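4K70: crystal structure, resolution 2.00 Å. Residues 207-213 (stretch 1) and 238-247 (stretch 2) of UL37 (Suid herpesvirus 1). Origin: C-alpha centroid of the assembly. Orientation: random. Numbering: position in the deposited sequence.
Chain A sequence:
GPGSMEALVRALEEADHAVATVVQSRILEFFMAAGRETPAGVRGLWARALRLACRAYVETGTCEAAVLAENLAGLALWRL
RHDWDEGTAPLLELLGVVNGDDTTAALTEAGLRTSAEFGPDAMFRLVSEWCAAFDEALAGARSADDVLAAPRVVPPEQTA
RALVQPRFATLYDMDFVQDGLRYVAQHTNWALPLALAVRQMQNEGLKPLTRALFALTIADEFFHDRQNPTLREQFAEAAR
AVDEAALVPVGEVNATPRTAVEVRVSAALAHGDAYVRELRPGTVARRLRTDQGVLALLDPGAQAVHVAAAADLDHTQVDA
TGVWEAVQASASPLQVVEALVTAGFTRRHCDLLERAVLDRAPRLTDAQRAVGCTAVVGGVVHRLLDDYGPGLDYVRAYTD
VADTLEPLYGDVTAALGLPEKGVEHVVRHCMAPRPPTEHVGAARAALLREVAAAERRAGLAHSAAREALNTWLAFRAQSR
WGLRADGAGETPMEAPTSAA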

# COMPACT_ATOMS: atom_id res chain seq x y z
N LYS A 207 -15.00 14.93 25.53
CA LYS A 207 -16.37 14.90 26.04
C LYS A 207 -17.07 13.60 25.65
O LYS A 207 -16.75 13.00 24.62
CB LYS A 207 -17.17 16.10 25.54
CG LYS A 207 -16.55 17.43 25.91
CD LYS A 207 -17.33 18.57 25.28
CE LYS A 207 -16.71 19.91 25.63
NZ LYS A 207 -17.56 21.01 25.11
N PRO A 208 -18.02 13.16 26.48
CA PRO A 208 -18.79 11.94 26.22
C PRO A 208 -19.38 11.93 24.80
O PRO A 208 -19.28 10.90 24.12
CB PRO A 208 -19.91 12.00 27.26
CG PRO A 208 -19.36 12.84 28.37
CD PRO A 208 -18.43 13.83 27.73
N LEU A 209 -19.98 13.03 24.36
CA LEU A 209 -20.58 13.08 23.02
C LEU A 209 -19.56 12.80 21.92
O LEU A 209 -19.82 12.05 20.99
CB LEU A 209 -21.26 14.43 22.77
CG LEU A 209 -21.89 14.59 21.38
CD1 LEU A 209 -22.95 13.52 21.16
CD2 LEU A 209 -22.47 15.98 21.20
N THR A 210 -18.39 13.43 22.02
CA THR A 210 -17.33 13.24 21.04
C THR A 210 -16.94 11.76 20.97
O THR A 210 -16.81 11.18 19.89
CB THR A 210 -16.10 14.10 21.41
OG1 THR A 210 -16.46 15.49 21.43
CG2 THR A 210 -14.98 13.89 20.41
N ARG A 211 -16.76 11.15 22.14
CA ARG A 211 -16.32 9.76 22.23
C ARG A 211 -17.36 8.83 21.68
O ARG A 211 -17.02 7.87 20.99
CB ARG A 211 -15.99 9.40 23.68
CG ARG A 211 -14.77 10.15 24.21
CD ARG A 211 -14.56 9.91 25.69
NE ARG A 211 -14.13 8.55 25.95
CZ ARG A 211 -13.88 8.07 27.17
NH1 ARG A 211 -14.03 8.84 28.23
NH2 ARG A 211 -13.49 6.81 27.31
N ALA A 212 -18.63 9.12 21.95
CA ALA A 212 -19.74 8.34 21.40
C ALA A 212 -19.78 8.38 19.86
O ALA A 212 -20.02 7.37 19.21
CB ALA A 212 -21.07 8.80 21.98
N LEU A 213 -19.54 9.56 19.29
CA LEU A 213 -19.62 9.72 17.84
C LEU A 213 -18.46 8.98 17.16
O LEU A 213 -18.65 8.30 16.16
CB LEU A 213 -19.64 11.21 17.45
CG LEU A 213 -20.93 11.94 17.81
CD1 LEU A 213 -20.86 13.49 17.63
CD2 LEU A 213 -22.10 11.35 17.02
N ALA A 238 -20.42 5.94 26.83
CA ALA A 238 -20.28 7.32 26.40
C ALA A 238 -21.66 7.90 26.11
O ALA A 238 -21.94 9.04 26.47
CB ALA A 238 -19.37 7.43 25.19
N ALA A 239 -22.50 7.10 25.47
CA ALA A 239 -23.86 7.52 25.13
C ALA A 239 -24.61 7.90 26.40
O ALA A 239 -25.26 8.95 26.46
CB ALA A 239 -24.60 6.42 24.38
N ARG A 240 -24.50 7.07 27.42
CA ARG A 240 -25.16 7.33 28.69
C ARG A 240 -24.70 8.64 29.36
O ARG A 240 -25.41 9.20 30.19
CB ARG A 240 -24.96 6.16 29.63
CG ARG A 240 -25.75 6.28 30.91
CD ARG A 240 -25.20 5.34 31.96
NE ARG A 240 -25.70 3.98 31.77
CZ ARG A 240 -26.66 3.43 32.49
NH1 ARG A 240 -27.24 4.12 33.47
NH2 ARG A 240 -27.04 2.19 32.24
N ALA A 241 -23.51 9.12 29.01
CA ALA A 241 -22.99 10.32 29.65
C ALA A 241 -23.17 11.58 28.82
O ALA A 241 -22.73 12.65 29.21
CB ALA A 241 -21.53 10.15 30.02
N VAL A 242 -23.80 11.45 27.66
CA VAL A 242 -23.98 12.58 26.77
C VAL A 242 -24.77 13.71 27.41
O VAL A 242 -25.81 13.47 28.03
CB VAL A 242 -24.66 12.17 25.47
CG1 VAL A 242 -25.15 13.40 24.71
CG2 VAL A 242 -23.71 11.36 24.62
N ASP A 243 -24.26 14.93 27.27
CA ASP A 243 -24.94 16.13 27.74
C ASP A 243 -26.29 16.27 27.03
O ASP A 243 -26.34 16.44 25.81
CB ASP A 243 -24.06 17.35 27.46
CG ASP A 243 -24.54 18.59 28.19
OD1 ASP A 243 -25.72 18.65 28.57
OD2 ASP A 243 -23.72 19.52 28.38
N GLU A 244 -27.37 16.21 27.80
CA GLU A 244 -28.73 16.28 27.23
C GLU A 244 -29.02 17.62 26.54
O GLU A 244 -29.95 17.72 25.74
CB GLU A 244 -29.78 16.01 28.31
CG GLU A 244 -29.69 14.62 28.95
CD GLU A 244 -30.44 13.55 28.16
OE1 GLU A 244 -31.40 13.90 27.43
OE2 GLU A 244 -30.07 12.36 28.27
N ALA A 245 -28.23 18.63 26.85
CA ALA A 245 -28.33 19.93 26.18
C ALA A 245 -27.97 19.83 24.69
O ALA A 245 -28.30 20.71 23.90
CB ALA A 245 -27.44 20.94 26.86
N ALA A 246 -27.29 18.75 24.30
CA ALA A 246 -26.84 18.62 22.92
C ALA A 246 -27.95 18.11 22.02
O ALA A 246 -27.81 18.12 20.80
CB ALA A 246 -25.61 17.70 22.84
N LEU A 247 -29.05 17.66 22.62
CA LEU A 247 -30.16 17.08 21.87
C LEU A 247 -31.29 18.08 21.65
O LEU A 247 -31.58 18.91 22.51
CB LEU A 247 -30.72 15.86 22.60
CG LEU A 247 -29.94 14.54 22.65
CD1 LEU A 247 -30.65 13.60 23.60
CD2 LEU A 247 -29.85 13.92 21.26
O HOH W 1 -21.14 15.16 25.89

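Stretch 1 opens a helix. Lys207 occupies the N-cap position, and the helix runs from Pro208 through Leu213 and onward, held by successive i to i+4 bonds: Arg211 N to Lys207 O (3.1 Å), Ala212 N to Pro208 O (2.9 Å) and Leu213 N to Leu209 O (3.0 Å). Proline suits the first turn of a helix, because a first-turn amide has no carbonyl acceptor within the helix, so the amide hydrogen that proline lacks costs the helix no bond, and its ring holds phi near the helical value, here -50°. Stretch 2 brings in the end of another helix, turns through Val242 and Asp243, whose psi angles of 133° and 116° are extended, and then forms a short 3-10 segment at 244-246. Asp243 steadies that segment: its OD1 accepts a hydrogen bond from Ala245 N (3.0 Å), and its backbone O accepts another from Ala246 N (2.9 Å).

The two backbones come close, with CA atoms 4.9 Å apart for Pro208 and Ala238 and 5.1 Å apart for Leu209 and Val242. At the first of these approaches the small side chain of Ala238 fits directly against the helix backbone; at the second, Leu209 and Val242 pack with larger side chains. Ala238 points its methyl toward stretch 1, where CB lies 3.6 Å from Pro208 O and 3.7 Å from Ala212 N. These two backbone atoms are already bonded to each other within the helix, so the methyl packs against polar groups whose hydrogen-bonding needs are met. Ala212 also points toward its partner, and its CB meets Ala238 CB at 3.9 Å.

At the helix start, Pro208 lays its compact ring against the turn. Its CB is 3.7 Å from Ala241 CB, while its CG approaches Ala241 O at 3.5 Å, a van der Waals contact. Leu209 reaches farther along stretch 2: CD1 lies 4.1 Å from Val242 CG2, and CD2 lies 3.9 Å from Ala246 CB. A branched leucine can thus touch both the turn and the 3-10 segment, while Val242 CG2 also packs 3.9 Å from Leu209 CA.

No direct hydrogen bond joins the stretches; the contact rests on apolar packing that buries 322 Å² in total. A water provides the polar link. It accepts a hydrogen bond from Leu209 N at 2.9 Å, measured to the water O, and a weak one from Asp243 N, 3.4 Å from the same O. Leu209 N lies in the first helical turn, where amides lack an i-4 carbonyl within the helix, so the water gives this one an acceptor.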